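Local coordinates for glyoxalase family protein (Listeria monocytogenes, PDB 2P7Q) that probably catalyses the manganese-dependent hydration of the antibiotic fosfomycin, opening its epoxide and so conferring resistance, at residues A[3-8]-A[50-55]; A[90-95]-A[108-113]; A[104-109]-A[116-121]. The protein carries 1 engineered substitution. All coordinates share one frame; numbering follows the deposited sequence.

Overall arrangement
Contact 1 and contact 3 are buried strand pairs of different sheets, parallel and antiparallel respectively, whereas contact 2 is partly buried and ties the loop 90-95 to the outer edge of strand 106-110. Contacts 2 and 3 share Y108 and F109, and their centres lie about 11 Å apart; contacts 1 and 2 sit on opposite sides of the chain's centre, with about 22 Å between their own centres. Chemistry follows place. Contact 1 gives one histidine to a manganese site completed by the second subunit, contact 3 gives a carboxylate to the equivalent site across the dimer, and contact 2 combines charged and aromatic groups at the surface with a tyrosine that reaches the ligand.

Contact 1: residues A[3-8]-A[50-55]; sequences SGLSHI and AGLWIC. With MN (manganese (II) ion), chain I; GG6 ([(1S,2S)-1,2-dihydroxypropyl]phosphonic acid), chain J.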
loop_
_atom_site.group_PDB
_atom_site.type_symbol
_atom_site.label_atom_id
_atom_site.label_comp_id
_atom_site.label_asym_id
_atom_site.label_seq_id
_atom_site.Cartn_x
_atom_site.Cartn_y
_atom_site.Cartn_z
ATOM N N SER A 3 15.499 2.406 -1.454
ATOM C CA SER A 3 15.924 2.581 -0.067
ATOM C C SER A 3 14.860 2.040 0.875
ATOM O O SER A 3 15.157 1.583 1.979
ATOM C CB SER A 3 16.137 4.064 0.229
ATOM O OG SER A 3 16.946 4.669 -0.763
ATOM N N GLY A 4 13.611 2.112 0.424
ATOM C CA GLY A 4 12.489 1.639 1.207
ATOM C C GLY A 4 11.207 2.271 0.703
ATOM O O GLY A 4 11.147 2.738 -0.441
ATOM N N LEU A 5 10.183 2.288 1.557
ATOM C CA LEU A 5 8.890 2.876 1.211
ATOM C C LEU A 5 8.957 4.400 1.316
ATOM O O LEU A 5 9.453 4.939 2.298
ATOM C CB LEU A 5 7.815 2.347 2.159
ATOM C CG LEU A 5 6.342 2.620 1.838
ATOM C CD1 LEU A 5 5.939 1.895 0.559
ATOM C CD2 LEU A 5 5.485 2.132 2.998
ATOM N N SER A 6 8.477 5.102 0.302
ATOM C CA SER A 6 8.493 6.553 0.359
ATOM C C SER A 6 7.230 7.023 1.054
ATOM O O SER A 6 7.280 7.659 2.102
ATOM C CB SER A 6 8.532 7.157 -1.037
ATOM O OG SER A 6 8.561 8.571 -0.953
ATOM N N HIS A 7 6.096 6.686 0.453
ATOM C CA HIS A 7 4.798 7.071 0.979
ATOM C C HIS A 7 3.690 6.376 0.199
ATOM O O HIS A 7 3.947 5.729 -0.814
ATOM C CB HIS A 7 4.613 8.589 0.867
ATOM C CG HIS A 7 4.679 9.110 -0.536
ATOM N ND1 HIS A 7 5.857 9.507 -1.130
ATOM C CD2 HIS A 7 3.709 9.306 -1.460
ATOM C CE1 HIS A 7 5.611 9.931 -2.359
ATOM N NE2 HIS A 7 4.314 9.820 -2.584
ATOM N N ILE A 8 2.463 6.519 0.680
ATOM C CA ILE A 8 1.295 5.924 0.043
ATOM C C ILE A 8 0.244 7.024 -0.044
ATOM O O ILE A 8 -0.125 7.623 0.964
ATOM C CB ILE A 8 0.757 4.745 0.876
ATOM C CG1 ILE A 8 1.852 3.682 1.018
ATOM C CG2 ILE A 8 -0.482 4.171 0.231
ATOM C CD1 ILE A 8 1.445 2.444 1.787
ATOM N N ALA A 50 2.573 4.980 12.378
ATOM C CA ALA A 50 3.592 4.008 12.745
ATOM C C ALA A 50 4.740 4.067 11.751
ATOM O O ALA A 50 5.045 3.086 11.076
ATOM C CB ALA A 50 2.995 2.615 12.768
ATOM N N GLY A 51 5.362 5.230 11.651
ATOM C CA GLY A 51 6.475 5.380 10.739
ATOM C C GLY A 51 6.090 5.739 9.320
ATOM O O GLY A 51 6.673 6.631 8.727
ATOM N N LEU A 52 5.093 5.053 8.779
ATOM C CA LEU A 52 4.657 5.291 7.413
ATOM C C LEU A 52 4.106 6.686 7.113
ATOM O O LEU A 52 3.329 7.241 7.880
ATOM C CB LEU A 52 3.625 4.230 7.018
ATOM C CG LEU A 52 3.069 4.376 5.599
ATOM C CD1 LEU A 52 4.203 4.634 4.612
ATOM C CD2 LEU A 52 2.295 3.115 5.227
ATOM N N TRP A 53 4.514 7.237 5.978
ATOM C CA TRP A 53 4.069 8.551 5.532
ATOM C C TRP A 53 2.833 8.376 4.621
ATOM O O TRP A 53 2.953 7.996 3.460
ATOM C CB TRP A 53 5.239 9.233 4.797
ATOM C CG TRP A 53 4.929 10.514 4.074
ATOM C CD1 TRP A 53 3.810 11.288 4.210
ATOM C CD2 TRP A 53 5.754 11.172 3.096
ATOM N NE1 TRP A 53 3.885 12.384 3.377
ATOM C CE2 TRP A 53 5.066 12.338 2.682
ATOM C CE3 TRP A 53 7.003 10.892 2.529
ATOM C CZ2 TRP A 53 5.586 13.221 1.726
ATOM C CZ3 TRP A 53 7.522 11.774 1.576
ATOM C CH2 TRP A 53 6.811 12.923 1.187
ATOM N N ILE A 54 1.645 8.634 5.166
ATOM C CA ILE A 54 0.393 8.496 4.413
ATOM C C ILE A 54 -0.116 9.840 3.913
ATOM O O ILE A 54 -0.193 10.800 4.673
ATOM C CB ILE A 54 -0.736 7.896 5.280
ATOM C CG1 ILE A 54 -0.235 6.667 6.031
ATOM C CG2 ILE A 54 -1.919 7.511 4.398
ATOM C CD1 ILE A 54 0.181 5.543 5.125
ATOM N N CYS A 55 -0.474 9.903 2.636
ATOM C CA CYS A 55 -0.993 11.130 2.051
ATOM C C CYS A 55 -2.433 10.951 1.598
ATOM O O CYS A 55 -2.783 9.945 0.988
ATOM C CB CYS A 55 -0.152 11.555 0.862
ATOM S SG CYS A 55 1.501 12.063 1.294
HETATM MN MN MN I . 3.223 10.463 -4.516
HETATM O O1 GG6 J . 4.422 11.875 -4.873
HETATM C C2 GG6 J . 4.515 13.277 -4.565
HETATM C C3 GG6 J . 5.385 13.988 -5.650
HETATM C C1 GG6 J . 3.099 13.952 -4.517
HETATM O O2 GG6 J . 2.386 13.918 -5.768
HETATM P P GG6 J . 2.029 13.243 -3.275
HETATM O O3 GG6 J . 2.794 13.233 -1.890
HETATM O O4 GG6 J . 0.866 14.087 -3.173
HETATM O O5 GG6 J . 1.581 11.784 -3.646
#
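The parallel pairing of strand 4-8 with strand 52-55, where H7 packs on W53 and I8 bridges I54, belongs to the mixed sheet that brings a metal-binding histidine into the glyoxalase-fold active site. The strand axes approach to 4.9 Å at an angle of 31°. I8 uses both backbone polar groups: its N donates to W53 O (3.2 Å), and its O accepts a straighter bond from C55 N (2.8 Å). With CG between the backbone N and the carbonyl carbon (chi1 60°), the H7 side chain runs alongside W53 in the same direction, with CB over one indole face, 4.0 Å from the centroid of the five-membered ring. The two rings meet obliquely. ND1 of H7 donates to S6 OG (2.9 Å), tilted 24° from the imidazole plane, while NE2 binds manganese at 2.3 Å. On the I8 side, L52 is gripped from two directions: its CD1 meets L5 CD2 at 3.2 Å, a tight approach, and its CD2 meets I8 CD1 at 3.6 Å. C55 SG comes near the phosphonate oxygen O3 of the ligand, whose O1 and O5 bind the same manganese. E118 and H69 of the second subunit complete the protein ligands of this metal, and G4, L5 and H7 pair antiparallel with a strand of that subunit. With ND1 bonded to S6 and NE2 on the metal, both imidazole nitrogens are engaged. Ring rotation is thereby restrained, and S6 acts as a second-shell residue that probably helps set the orientation of the metal-binding imidazole.

Contact 2: residues A[90-95]-A[108-113]; sequences GVEMKP and YFYDFD. With GG6 ([(1S,2S)-1,2-dihydroxypropyl]phosphonic acid), chain H.
M93 and F109 form a single backbone bridge, their CA atoms 4.2 Å apart, where the irregular loop 90-95 runs along the outer edge of strand 106-110. The end-to-end directions of the touching parts differ by 136°, so the two chains run roughly counter to each other without forming a regular strand pair. Two hydrogen bonds flank the bridge. K94 N donates to Y108 O (3.1 Å), and Y110 N makes a weak bond to E92 O. The latter oxygen also lies 3.1 Å from F109 CB. Y110 then takes two charged side chains along its CD1-CE1 side. E92 is extended beyond CG and lies beside the phenol, pointing the same way, with OE2 3.8 Å from Y110 CD1; its carboxylate is turned 41° from the ring. The K94 chain bends at chi2, chi3 and chi4, which folds it back across Y110: CD comes 3.4 Å from Y110 CE1, and NZ is modelled 2.5 Å from Y110 OH, shorter than a normal hydrogen bond, so the exact distance is doubtful. R65 forms a salt bridge with E92 OE2 and a cation-pi contact with Y110. On the inner side, M93 CG touches F109 CB at 4.0 Å before the thioether leads off to T83, I86 and K87 of helix 79-87. The Y108 side chain leads away from the loop, its OH donating to GG6 O1 (2.7 Å). The salt bridge to R65 would probably favour the charged form of E92; the loop is joined to the strand by two backbone bonds, one of them weak, while the charge of E92 is paired with R65 outside the contact.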
loop_
_atom_site.group_PDB
_atom_site.type_symbol
_atom_site.label_atom_id
_atom_site.label_comp_id
_atom_site.label_asym_id
_atom_site.label_seq_id
_atom_site.Cartn_x
_atom_site.Cartn_y
_atom_site.Cartn_z
ATOM N N GLY A 90 -18.869 2.259 13.465
ATOM C CA GLY A 90 -19.730 1.754 12.415
ATOM C C GLY A 90 -19.090 1.563 11.048
ATOM O O GLY A 90 -19.784 1.624 10.032
ATOM N N VAL A 91 -17.779 1.341 10.980
ATOM C CA VAL A 91 -17.184 1.131 9.663
ATOM C C VAL A 91 -17.369 -0.341 9.302
ATOM O O VAL A 91 -17.355 -1.213 10.171
ATOM C CB VAL A 91 -15.678 1.519 9.609
ATOM C CG1 VAL A 91 -15.448 2.853 10.309
ATOM C CG2 VAL A 91 -14.830 0.431 10.196
ATOM N N GLU A 92 -17.572 -0.609 8.022
ATOM C CA GLU A 92 -17.787 -1.972 7.551
ATOM C C GLU A 92 -16.562 -2.865 7.768
ATOM O O GLU A 92 -15.446 -2.464 7.459
ATOM C CB GLU A 92 -18.146 -1.940 6.066
ATOM C CG GLU A 92 -18.453 -3.297 5.473
ATOM C CD GLU A 92 -18.619 -3.244 3.969
ATOM O OE1 GLU A 92 -18.755 -4.326 3.350
ATOM O OE2 GLU A 92 -18.610 -2.118 3.412
ATOM N N MET A 93 -16.785 -4.061 8.312
ATOM C CA MET A 93 -15.722 -5.044 8.559
ATOM C C MET A 93 -16.006 -6.359 7.834
ATOM O O MET A 93 -17.075 -6.928 7.998
ATOM C CB MET A 93 -15.602 -5.374 10.046
ATOM C CG MET A 93 -14.885 -4.356 10.892
ATOM S SD MET A 93 -14.638 -4.989 12.578
ATOM C CE MET A 93 -16.094 -4.323 13.426
ATOM N N LYS A 94 -15.046 -6.852 7.050
ATOM C CA LYS A 94 -15.226 -8.122 6.348
ATOM C C LYS A 94 -15.244 -9.247 7.386
ATOM O O LYS A 94 -14.831 -9.057 8.525
ATOM C CB LYS A 94 -14.080 -8.370 5.361
ATOM C CG LYS A 94 -13.861 -7.272 4.330
ATOM C CD LYS A 94 -15.140 -6.958 3.552
ATOM C CE LYS A 94 -15.320 -7.833 2.330
ATOM N NZ LYS A 94 -14.379 -7.451 1.258
ATOM N N PRO A 95 -15.755 -10.430 7.015
ATOM C CA PRO A 95 -15.787 -11.548 7.969
ATOM C C PRO A 95 -14.401 -12.202 8.084
ATOM O O PRO A 95 -13.502 -11.919 7.286
ATOM C CB PRO A 95 -16.806 -12.503 7.349
ATOM C CG PRO A 95 -17.658 -11.607 6.496
ATOM C CD PRO A 95 -16.640 -10.703 5.872
ATOM N N TYR A 108 -10.155 -7.028 8.659
ATOM C CA TYR A 108 -10.239 -6.314 7.387
ATOM C C TYR A 108 -11.403 -5.338 7.463
ATOM O O TYR A 108 -12.403 -5.613 8.126
ATOM C CB TYR A 108 -10.435 -7.297 6.225
ATOM C CG TYR A 108 -9.148 -7.939 5.726
ATOM C CD1 TYR A 108 -8.795 -9.247 6.080
ATOM C CD2 TYR A 108 -8.293 -7.242 4.872
ATOM C CE1 TYR A 108 -7.625 -9.841 5.582
ATOM C CE2 TYR A 108 -7.127 -7.825 4.379
ATOM C CZ TYR A 108 -6.799 -9.121 4.732
ATOM O OH TYR A 108 -5.646 -9.678 4.204
ATOM N N PHE A 109 -11.278 -4.202 6.782
ATOM C CA PHE A 109 -12.326 -3.196 6.815
ATOM C C PHE A 109 -12.055 -2.084 5.811
ATOM O O PHE A 109 -10.926 -1.918 5.358
ATOM C CB PHE A 109 -12.412 -2.627 8.231
ATOM C CG PHE A 109 -11.137 -1.980 8.705
ATOM C CD1 PHE A 109 -10.892 -0.634 8.464
ATOM C CD2 PHE A 109 -10.177 -2.721 9.386
ATOM C CE1 PHE A 109 -9.710 -0.033 8.892
ATOM C CE2 PHE A 109 -8.990 -2.134 9.818
ATOM C CZ PHE A 109 -8.757 -0.786 9.570
ATOM N N TYR A 110 -13.079 -1.309 5.460
ATOM C CA TYR A 110 -12.863 -0.234 4.500
ATOM C C TYR A 110 -12.887 1.149 5.132
ATOM O O TYR A 110 -13.216 1.304 6.299
ATOM C CB TYR A 110 -13.926 -0.242 3.408
ATOM C CG TYR A 110 -14.061 -1.527 2.644
ATOM C CD1 TYR A 110 -14.843 -2.566 3.137
ATOM C CD2 TYR A 110 -13.412 -1.703 1.419
ATOM C CE1 TYR A 110 -14.979 -3.740 2.433
ATOM C CE2 TYR A 110 -13.543 -2.877 0.708
ATOM C CZ TYR A 110 -14.327 -3.887 1.220
ATOM O OH TYR A 110 -14.479 -5.050 0.528
ATOM N N ASP A 111 -12.507 2.149 4.347
ATOM C CA ASP A 111 -12.572 3.515 4.807
ATOM C C ASP A 111 -13.865 3.932 4.121
ATOM O O ASP A 111 -14.747 3.089 3.937
ATOM C CB ASP A 111 -11.382 4.338 4.312
ATOM C CG ASP A 111 -11.315 4.426 2.811
ATOM O OD1 ASP A 111 -10.543 5.268 2.306
ATOM O OD2 ASP A 111 -12.018 3.652 2.141
ATOM N N PHE A 112 -13.990 5.188 3.707
ATOM C CA PHE A 112 -15.232 5.612 3.066
ATOM C C PHE A 112 -15.102 5.652 1.561
ATOM O O PHE A 112 -16.069 5.963 0.856
ATOM C CB PHE A 112 -15.647 6.988 3.573
ATOM C CG PHE A 112 -15.714 7.074 5.057
ATOM C CD1 PHE A 112 -14.809 7.861 5.759
ATOM C CD2 PHE A 112 -16.650 6.320 5.766
ATOM C CE1 PHE A 112 -14.832 7.894 7.150
ATOM C CE2 PHE A 112 -16.682 6.340 7.162
ATOM C CZ PHE A 112 -15.771 7.127 7.855
ATOM N N ASP A 113 -13.913 5.322 1.070
ATOM C CA ASP A 113 -13.656 5.339 -0.359
ATOM C C ASP A 113 -13.148 4.012 -0.941
ATOM O O ASP A 113 -12.241 4.000 -1.764
ATOM C CB ASP A 113 -12.673 6.465 -0.662
ATOM C CG ASP A 113 -13.231 7.851 -0.306
ATOM O OD1 ASP A 113 -13.933 8.449 -1.152
ATOM O OD2 ASP A 113 -12.971 8.333 0.820
HETATM O O1 GG6 H . -3.429 -10.995 5.147
HETATM C C2 GG6 H . -2.635 -12.214 5.049
HETATM C C3 GG6 H . -3.027 -13.174 6.232
HETATM C C1 GG6 H . -2.877 -12.948 3.675
HETATM O O2 GG6 H . -4.239 -13.330 3.539
HETATM P P GG6 H . -2.455 -11.936 2.278
HETATM O O3 GG6 H . -0.958 -11.517 2.355
HETATM O O4 GG6 H . -2.695 -12.706 1.091
HETATM O O5 GG6 H . -3.352 -10.630 2.236
#

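Contact 3: residues A[104-109]-A[116-121]; sequences GRSIYF and LFELHA. With MN (manganese (II) ion), chain G; GG6 ([(1S,2S)-1,2-dihydroxypropyl]phosphonic acid), chain H.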
loop_
_atom_site.group_PDB
_atom_site.type_symbol
_atom_site.label_atom_id
_atom_site.label_comp_id
_atom_site.label_asym_id
_atom_site.label_seq_id
_atom_site.Cartn_x
_atom_site.Cartn_y
_atom_site.Cartn_z
ATOM N N GLY A 104 -1.511 -15.726 11.652
ATOM C CA GLY A 104 -2.133 -14.919 12.689
ATOM C C GLY A 104 -3.491 -14.347 12.328
ATOM O O GLY A 104 -3.862 -14.304 11.154
ATOM N N ARG A 105 -4.234 -13.904 13.337
ATOM C CA ARG A 105 -5.558 -13.317 13.124
ATOM C C ARG A 105 -5.442 -11.981 12.374
ATOM O O ARG A 105 -4.423 -11.288 12.465
ATOM C CB ARG A 105 -6.252 -13.068 14.465
ATOM C CG ARG A 105 -6.454 -14.289 15.333
ATOM C CD ARG A 105 -7.922 -14.720 15.387
ATOM N NE ARG A 105 -8.829 -13.766 16.042
ATOM C CZ ARG A 105 -8.643 -13.240 17.256
ATOM N NH1 ARG A 105 -7.565 -13.553 17.969
ATOM N NH2 ARG A 105 -9.558 -12.430 17.777
ATOM N N SER A 106 -6.484 -11.631 11.627
ATOM C CA SER A 106 -6.511 -10.367 10.892
ATOM C C SER A 106 -7.881 -9.694 10.988
ATOM O O SER A 106 -8.896 -10.355 11.229
ATOM C CB SER A 106 -6.200 -10.584 9.408
ATOM O OG SER A 106 -4.882 -11.042 9.190
ATOM N N ILE A 107 -7.895 -8.378 10.797
ATOM C CA ILE A 107 -9.132 -7.593 10.792
ATOM C C ILE A 107 -9.132 -6.825 9.475
ATOM O O ILE A 107 -8.204 -6.065 9.194
ATOM C CB ILE A 107 -9.195 -6.530 11.926
ATOM C CG1 ILE A 107 -9.150 -7.184 13.302
ATOM C CG2 ILE A 107 -10.476 -5.726 11.808
ATOM C CD1 ILE A 107 -8.986 -6.166 14.429
ATOM N N TYR A 108 -10.155 -7.028 8.659
ATOM C CA TYR A 108 -10.239 -6.314 7.387
ATOM C C TYR A 108 -11.403 -5.338 7.463
ATOM O O TYR A 108 -12.403 -5.613 8.126
ATOM C CB TYR A 108 -10.435 -7.297 6.225
ATOM C CG TYR A 108 -9.148 -7.939 5.726
ATOM C CD1 TYR A 108 -8.795 -9.247 6.080
ATOM C CD2 TYR A 108 -8.293 -7.242 4.872
ATOM C CE1 TYR A 108 -7.625 -9.841 5.582
ATOM C CE2 TYR A 108 -7.127 -7.825 4.379
ATOM C CZ TYR A 108 -6.799 -9.121 4.732
ATOM O OH TYR A 108 -5.646 -9.678 4.204
ATOM N N PHE A 109 -11.278 -4.202 6.782
ATOM C CA PHE A 109 -12.326 -3.196 6.815
ATOM C C PHE A 109 -12.055 -2.084 5.811
ATOM O O PHE A 109 -10.926 -1.918 5.358
ATOM C CB PHE A 109 -12.412 -2.627 8.231
ATOM C CG PHE A 109 -11.137 -1.980 8.705
ATOM C CD1 PHE A 109 -10.892 -0.634 8.464
ATOM C CD2 PHE A 109 -10.177 -2.721 9.386
ATOM C CE1 PHE A 109 -9.710 -0.033 8.892
ATOM C CE2 PHE A 109 -8.990 -2.134 9.818
ATOM C CZ PHE A 109 -8.757 -0.786 9.570
ATOM N N LEU A 116 -9.384 -0.959 1.023
ATOM C CA LEU A 116 -9.328 -2.101 1.931
ATOM C C LEU A 116 -8.117 -1.986 2.855
ATOM O O LEU A 116 -6.981 -1.824 2.406
ATOM C CB LEU A 116 -9.261 -3.411 1.144
ATOM C CG LEU A 116 -9.369 -4.696 1.970
ATOM C CD1 LEU A 116 -10.644 -4.693 2.794
ATOM C CD2 LEU A 116 -9.355 -5.900 1.035
ATOM N N PHE A 117 -8.380 -2.044 4.152
ATOM C CA PHE A 117 -7.335 -1.950 5.156
ATOM C C PHE A 117 -7.314 -3.229 5.949
ATOM O O PHE A 117 -8.276 -4.005 5.935
ATOM C CB PHE A 117 -7.590 -0.782 6.129
ATOM C CG PHE A 117 -7.245 0.564 5.572
ATOM C CD1 PHE A 117 -8.176 1.289 4.850
ATOM C CD2 PHE A 117 -5.965 1.078 5.725
ATOM C CE1 PHE A 117 -7.843 2.510 4.278
ATOM C CE2 PHE A 117 -5.619 2.303 5.155
ATOM C CZ PHE A 117 -6.564 3.018 4.428
ATOM N N GLU A 118 -6.215 -3.443 6.656
ATOM C CA GLU A 118 -6.071 -4.627 7.481
ATOM C C GLU A 118 -5.135 -4.401 8.642
ATOM O O GLU A 118 -4.119 -3.734 8.513
ATOM C CB GLU A 118 -5.550 -5.810 6.659
ATOM C CG GLU A 118 -4.943 -6.921 7.515
ATOM C CD GLU A 118 -4.345 -8.042 6.684
ATOM O OE1 GLU A 118 -3.843 -7.740 5.575
ATOM O OE2 GLU A 118 -4.366 -9.211 7.143
ATOM N N LEU A 119 -5.503 -4.965 9.779
ATOM C CA LEU A 119 -4.675 -4.903 10.966
ATOM C C LEU A 119 -4.293 -6.367 11.164
ATOM O O LEU A 119 -5.114 -7.186 11.579
ATOM C CB LEU A 119 -5.481 -4.370 12.154
ATOM C CG LEU A 119 -5.905 -2.908 12.044
ATOM C CD1 LEU A 119 -6.707 -2.528 13.280
ATOM C CD2 LEU A 119 -4.677 -2.036 11.922
ATOM N N HIS A 120 -3.050 -6.691 10.837
ATOM C CA HIS A 120 -2.550 -8.058 10.925
ATOM C C HIS A 120 -1.773 -8.356 12.198
ATOM O O HIS A 120 -0.920 -7.581 12.626
ATOM C CB HIS A 120 -1.662 -8.345 9.697
ATOM C CG HIS A 120 -1.175 -9.761 9.591
ATOM N ND1 HIS A 120 -2.026 -10.843 9.508
ATOM C CD2 HIS A 120 0.080 -10.264 9.496
ATOM C CE1 HIS A 120 -1.318 -11.949 9.363
ATOM N NE2 HIS A 120 -0.038 -11.625 9.353
ATOM N N ALA A 121 -2.104 -9.484 12.810
ATOM C CA ALA A 121 -1.417 -9.949 14.005
ATOM C C ALA A 121 -0.599 -11.105 13.432
ATOM O O ALA A 121 -0.853 -11.540 12.309
ATOM C CB ALA A 121 -2.418 -10.448 15.039
HETATM MN MN MN G . -2.990 -9.311 3.935
HETATM O O1 GG6 H . -3.429 -10.995 5.147
HETATM C C2 GG6 H . -2.635 -12.214 5.049
HETATM C C3 GG6 H . -3.027 -13.174 6.232
HETATM C C1 GG6 H . -2.877 -12.948 3.675
HETATM O O2 GG6 H . -4.239 -13.330 3.539
HETATM P P GG6 H . -2.455 -11.936 2.278
HETATM O O3 GG6 H . -0.958 -11.517 2.355
HETATM O O4 GG6 H . -2.695 -12.706 1.091
HETATM O O5 GG6 H . -3.352 -10.630 2.236
#
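E118 and H120 both carry CG anti to the backbone N (chi1 161° and -175°), which brings their polar ends to S106 on the facing strand. The strands 106-109 and 116-120 form an antiparallel beta hairpin of the glyoxalase fold, with N-to-C directions 163° apart. Its non-hydrogen-bonded pairs, S106 with H120 and Y108 with E118, face the metal; the hydrogen-bonded pairs, I107 with L119 and F109 with F117, face helices 15-26 and 79-87. On the helix side F117 CB lies over one face of the F109 ring, 3.9 Å from its centroid, while L119 CG meets the edge of that ring in plane, 3.9 Å from F109 CE2. On the metal side E118 CG lies over one face of the Y108 ring, toward its rim, 4.1 Å from the centroid. S106 OG takes one bond and gives another: H120 ND1 donates to it in the imidazole plane (2.9 Å), and it donates in turn to E118 OE2 (2.8 Å). This second shell steadies the carboxylate, whose metal is also bound by H69 and by H7 of the second subunit. The other oxygen, E118 OE1, reaches manganese at 2.4 Å.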